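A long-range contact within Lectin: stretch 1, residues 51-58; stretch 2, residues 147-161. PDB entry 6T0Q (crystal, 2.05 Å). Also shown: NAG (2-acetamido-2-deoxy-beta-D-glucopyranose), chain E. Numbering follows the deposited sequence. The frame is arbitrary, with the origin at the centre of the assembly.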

# COMPACT_ATOMS: atom_id res chain seq x y z
N SER A 51 17.40 -22.82 -37.22
CA SER A 51 16.09 -22.22 -37.46
C SER A 51 15.47 -21.82 -36.13
O SER A 51 15.82 -22.35 -35.07
N THR A 52 14.53 -20.89 -36.21
CA THR A 52 13.66 -20.50 -35.11
C THR A 52 12.22 -20.81 -35.51
O THR A 52 11.82 -20.56 -36.65
N ARG A 53 11.45 -21.37 -34.58
CA ARG A 53 10.10 -21.84 -34.92
C ARG A 53 9.11 -21.48 -33.82
O ARG A 53 9.46 -21.54 -32.63
N PRO A 54 7.88 -21.10 -34.18
CA PRO A 54 6.87 -20.76 -33.17
C PRO A 54 6.03 -21.95 -32.73
O PRO A 54 5.77 -22.88 -33.49
N PHE A 55 5.59 -21.88 -31.48
CA PHE A 55 4.70 -22.88 -30.89
C PHE A 55 3.68 -22.16 -30.02
O PHE A 55 4.05 -21.29 -29.23
N ARG A 56 2.40 -22.52 -30.17
CA ARG A 56 1.29 -21.82 -29.53
C ARG A 56 0.25 -22.81 -29.05
O ARG A 56 -0.03 -23.80 -29.74
N LYS A 57 -0.38 -22.49 -27.93
CA LYS A 57 -1.51 -23.28 -27.46
C LYS A 57 -2.41 -22.39 -26.60
O LYS A 57 -1.94 -21.79 -25.63
N ASN A 58 -3.68 -22.27 -26.99
CA ASN A 58 -4.71 -21.63 -26.18
C ASN A 58 -5.27 -22.68 -25.24
O ASN A 58 -5.89 -23.66 -25.68
N GLU A 147 1.23 -32.71 -29.34
CA GLU A 147 0.77 -32.52 -30.71
C GLU A 147 -0.47 -31.64 -30.82
O GLU A 147 -0.88 -31.32 -31.95
N SER A 148 -1.08 -31.23 -29.71
CA SER A 148 -2.18 -30.28 -29.80
C SER A 148 -1.70 -28.84 -29.93
O SER A 148 -2.52 -27.96 -30.20
N TRP A 149 -0.41 -28.58 -29.74
CA TRP A 149 0.12 -27.24 -29.97
C TRP A 149 0.20 -26.97 -31.47
O TRP A 149 0.33 -27.90 -32.28
N LYS A 150 0.12 -25.70 -31.84
CA LYS A 150 0.28 -25.28 -33.23
C LYS A 150 1.69 -24.76 -33.47
O LYS A 150 2.33 -24.21 -32.57
N THR A 151 2.17 -24.92 -34.70
CA THR A 151 3.48 -24.44 -35.08
C THR A 151 3.43 -23.95 -36.52
O THR A 151 2.38 -23.95 -37.17
N LEU A 152 4.59 -23.52 -37.03
CA LEU A 152 4.75 -23.21 -38.45
C LEU A 152 6.11 -23.71 -38.91
O LEU A 152 7.07 -23.74 -38.14
N ARG A 153 6.19 -24.10 -40.18
CA ARG A 153 7.48 -24.45 -40.79
C ARG A 153 8.18 -23.21 -41.33
O ARG A 153 8.58 -23.16 -42.49
N ALA A 154 8.32 -22.20 -40.48
CA ALA A 154 8.86 -20.90 -40.88
C ALA A 154 9.19 -20.13 -39.61
O ALA A 154 8.76 -20.50 -38.52
N ALA A 155 9.98 -19.07 -39.77
CA ALA A 155 10.32 -18.23 -38.63
C ALA A 155 9.04 -17.69 -37.99
O ALA A 155 8.01 -17.54 -38.66
N PRO A 156 9.06 -17.42 -36.69
CA PRO A 156 7.86 -16.90 -36.02
C PRO A 156 7.41 -15.60 -36.65
O PRO A 156 8.20 -14.65 -36.75
N PRO A 157 6.15 -15.51 -37.09
CA PRO A 157 5.66 -14.25 -37.65
C PRO A 157 5.70 -13.15 -36.60
O PRO A 157 5.76 -13.41 -35.39
N GLU A 158 5.68 -11.91 -37.08
CA GLU A 158 5.54 -10.77 -36.19
C GLU A 158 4.33 -10.96 -35.28
O GLU A 158 3.25 -11.33 -35.75
N ASN A 159 4.53 -10.75 -33.98
CA ASN A 159 3.45 -10.82 -33.00
C ASN A 159 2.80 -12.21 -32.94
O ASN A 159 1.62 -12.33 -32.59
N PHE A 160 3.53 -13.27 -33.28
CA PHE A 160 2.93 -14.60 -33.22
C PHE A 160 2.44 -14.94 -31.81
O PHE A 160 1.49 -15.71 -31.66
N GLN A 161 3.06 -14.36 -30.78
CA GLN A 161 2.73 -14.66 -29.40
C GLN A 161 1.51 -13.90 -28.91
O GLN A 161 1.08 -14.12 -27.77

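A strand and an irregular loop meet here through one short antiparallel pairing, flanked by a proline-centred apolar cluster and by side chains that reach across to backbone carbonyls. The pairing is anchored at Arg56 and Lys150, where Arg56 N donates to Lys150 O at 2.9 Å and Lys150 N donates to Arg56 O at 2.8 Å. From this point the side chains of Arg56 and Lys150 leave on one face of the sheet, while those of Phe55 and Thr151 leave on the other.

Pro54 points toward the second stretch and gives up more surface to it than any other residue of the strand. Its ring is apolar and compact, and so suits a site among Phe160, Pro156 and Leu152; the backbone nitrogen carries no N-H that would need a partner. Its CB lies 3.5 Å from Phe160 CD2 and 3.9 Å from Pro156 CB, and its CG lies 3.9 Å from Leu152 CB. Phe160, with chi1 in p, starts sideways, but its ring comes nearer and fills the space beside Pro54. The type II turn from Pro157 to Phe160, closed by a bond from Phe160 N to Pro157 O, shapes the backbone leading to that ring. The carbonyl of Pro54 is not left idle: Thr151, chi1 in t, donates from OG1 to Pro54 O at 2.6 Å. A threonine suits this buried site because its hydroxyl can serve a carbonyl at short range. The same OG1 lies over one face of the Phe55 ring, 3.3 Å from Phe55 CE1.

Trp149, in the m rotamer, is wedged against the other end of the pairing. The CB of Lys57 sits over the face of its five-membered ring, 3.4 Å from the centroid, a CH-pi contact almost along the ring normal. Phe55, also m, adds an apolar contact from its CB to Trp149 CE3 at 4.0 Å. Lysine serves two purposes here: its aliphatic base covers the indole, while the chain, t at chi1 and p at chi2, carries the amine onward so that Lys57 NZ donates to Ser148 OG at 2.9 Å.

The two arginines use their length differently. Arg56, with chi1 in m and chi2 in t, sends its guanidinium back to the loop, where NH1 donates to Phe160 O at 2.8 Å. That carbonyl approaches the edge of the guanidinium near its plane, the direction in which its N-H bonds point. Arg53 starts away from the second stretch, and its m, m, t chain then brings its end back. NH1 bonds to Thr52 O within its own strand at 3.0 Å, and Arg153 C and Ala154 N lie over one guanidinium face, so the flat group packs against the loop backbone without a hydrogen bond to it.

Asn58 takes no part in the contact; its ND2 is bonded covalently to C1 of the NAG at 1.5 Å, marking it as a glycosylation site. The acetamide methyl of this sugar, C8, approaches the Arg56 guanidinium obliquely.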

# COMPACT_ATOMS: atom_id res chain seq x y z
CB SER A 51 15.17 -23.19 -38.20
OG SER A 51 15.13 -24.45 -37.54
CB THR A 52 13.83 -19.01 -34.79
OG1 THR A 52 15.21 -18.75 -34.49
CG2 THR A 52 12.97 -18.60 -33.59
CB ARG A 53 10.11 -23.37 -35.14
CG ARG A 53 10.95 -23.81 -36.35
CD ARG A 53 10.33 -23.29 -37.64
NE ARG A 53 10.98 -23.78 -38.85
CZ ARG A 53 11.75 -23.04 -39.64
NH1 ARG A 53 11.97 -21.76 -39.35
NH2 ARG A 53 12.29 -23.56 -40.73
CB PRO A 54 5.97 -19.76 -33.92
CG PRO A 54 5.97 -20.29 -35.32
CD PRO A 54 7.38 -20.86 -35.55
CB PHE A 55 5.49 -23.92 -30.07
CG PHE A 55 6.54 -24.62 -30.88
CD1 PHE A 55 6.22 -25.75 -31.62
CD2 PHE A 55 7.82 -24.10 -30.97
CE1 PHE A 55 7.17 -26.38 -32.42
CE2 PHE A 55 8.80 -24.73 -31.75
CZ PHE A 55 8.47 -25.86 -32.49
CB ARG A 56 0.56 -20.86 -30.48
CG ARG A 56 1.13 -19.50 -30.65
CD ARG A 56 0.34 -18.76 -31.73
NE ARG A 56 -1.10 -18.71 -31.46
CZ ARG A 56 -1.78 -17.58 -31.25
NH1 ARG A 56 -1.14 -16.42 -31.27
NH2 ARG A 56 -3.09 -17.61 -31.03
CB LYS A 57 -1.02 -24.48 -26.68
CG LYS A 57 -2.05 -25.19 -25.87
CD LYS A 57 -2.80 -26.23 -26.65
CE LYS A 57 -3.48 -27.17 -25.68
NZ LYS A 57 -4.41 -28.09 -26.35
CB ASN A 58 -5.82 -21.06 -27.08
CG ASN A 58 -6.91 -20.32 -26.28
OD1 ASN A 58 -6.77 -20.10 -25.07
ND2 ASN A 58 -8.01 -19.94 -26.96
CB GLU A 147 0.49 -33.89 -31.37
CG GLU A 147 -0.78 -34.61 -30.89
CD GLU A 147 -0.61 -35.28 -29.52
OE1 GLU A 147 0.48 -35.17 -28.91
OE2 GLU A 147 -1.58 -35.92 -29.05
CB SER A 148 -3.12 -30.42 -28.59
OG SER A 148 -2.48 -29.99 -27.39
CB TRP A 149 1.50 -27.11 -29.31
CG TRP A 149 1.42 -27.02 -27.81
CD1 TRP A 149 0.78 -27.88 -26.96
CD2 TRP A 149 2.00 -26.00 -26.98
NE1 TRP A 149 0.93 -27.46 -25.65
CE2 TRP A 149 1.67 -26.31 -25.64
CE3 TRP A 149 2.76 -24.84 -27.24
CZ2 TRP A 149 2.08 -25.51 -24.56
CZ3 TRP A 149 3.16 -24.05 -26.16
CH2 TRP A 149 2.83 -24.39 -24.84
CB LYS A 150 -0.75 -24.20 -33.59
CG LYS A 150 -2.21 -24.69 -33.61
CD LYS A 150 -2.34 -25.99 -34.41
CE LYS A 150 -3.80 -26.29 -34.79
NZ LYS A 150 -4.38 -25.29 -35.76
CB THR A 151 4.55 -25.53 -34.89
OG1 THR A 151 5.86 -24.97 -35.08
CG2 THR A 151 4.35 -26.65 -35.89
CB LEU A 152 4.68 -21.70 -38.75
CG LEU A 152 3.37 -20.92 -38.59
CD1 LEU A 152 3.66 -19.46 -38.86
CD2 LEU A 152 2.30 -21.44 -39.53
CB ARG A 153 7.28 -25.47 -41.90
CG ARG A 153 6.67 -26.78 -41.46
CD ARG A 153 6.69 -27.79 -42.60
NE ARG A 153 6.20 -29.09 -42.17
CZ ARG A 153 6.68 -30.25 -42.61
NH1 ARG A 153 7.68 -30.27 -43.49
NH2 ARG A 153 6.17 -31.39 -42.17
CB ALA A 154 7.87 -20.14 -41.77
CB ALA A 155 11.21 -17.07 -39.07
CB PRO A 156 8.33 -16.68 -34.57
CG PRO A 156 9.49 -17.62 -34.41
CD PRO A 156 10.18 -17.62 -35.75
CB PRO A 157 4.21 -14.56 -38.06
CG PRO A 157 4.12 -16.05 -38.09
CD PRO A 157 5.12 -16.55 -37.09
CB GLU A 158 5.38 -9.49 -37.00
CG GLU A 158 6.29 -8.37 -36.55
CD GLU A 158 7.75 -8.76 -36.67
OE1 GLU A 158 8.12 -9.40 -37.68
OE2 GLU A 158 8.53 -8.43 -35.75
CB ASN A 159 2.38 -9.76 -33.28
CG ASN A 159 2.91 -8.34 -33.16
OD1 ASN A 159 3.88 -8.09 -32.44
ND2 ASN A 159 2.28 -7.41 -33.86
CB PHE A 160 3.93 -15.67 -33.68
CG PHE A 160 4.83 -16.16 -32.59
CD1 PHE A 160 5.96 -15.44 -32.22
CD2 PHE A 160 4.54 -17.34 -31.91
CE1 PHE A 160 6.80 -15.89 -31.21
CE2 PHE A 160 5.37 -17.79 -30.89
CZ PHE A 160 6.50 -17.07 -30.55
CB GLN A 161 3.92 -14.34 -28.48
CG GLN A 161 4.15 -12.85 -28.21
CD GLN A 161 4.96 -12.17 -29.31
OE1 GLN A 161 5.04 -12.66 -30.43
NE2 GLN A 161 5.58 -11.04 -28.97
C1 NAG E . -9.15 -19.20 -26.41
C2 NAG E . -9.34 -17.92 -27.23
C3 NAG E . -10.51 -17.09 -26.68
C4 NAG E . -11.78 -17.93 -26.58
C5 NAG E . -11.48 -19.20 -25.78
C6 NAG E . -12.65 -20.16 -25.72
C7 NAG E . -7.29 -17.10 -28.30
C8 NAG E . -6.07 -16.24 -28.15
N2 NAG E . -8.12 -17.13 -27.25
O3 NAG E . -10.71 -15.98 -27.54
O5 NAG E . -10.38 -19.93 -26.37
O6 NAG E . -12.78 -20.89 -26.93
O7 NAG E . -7.52 -17.73 -29.32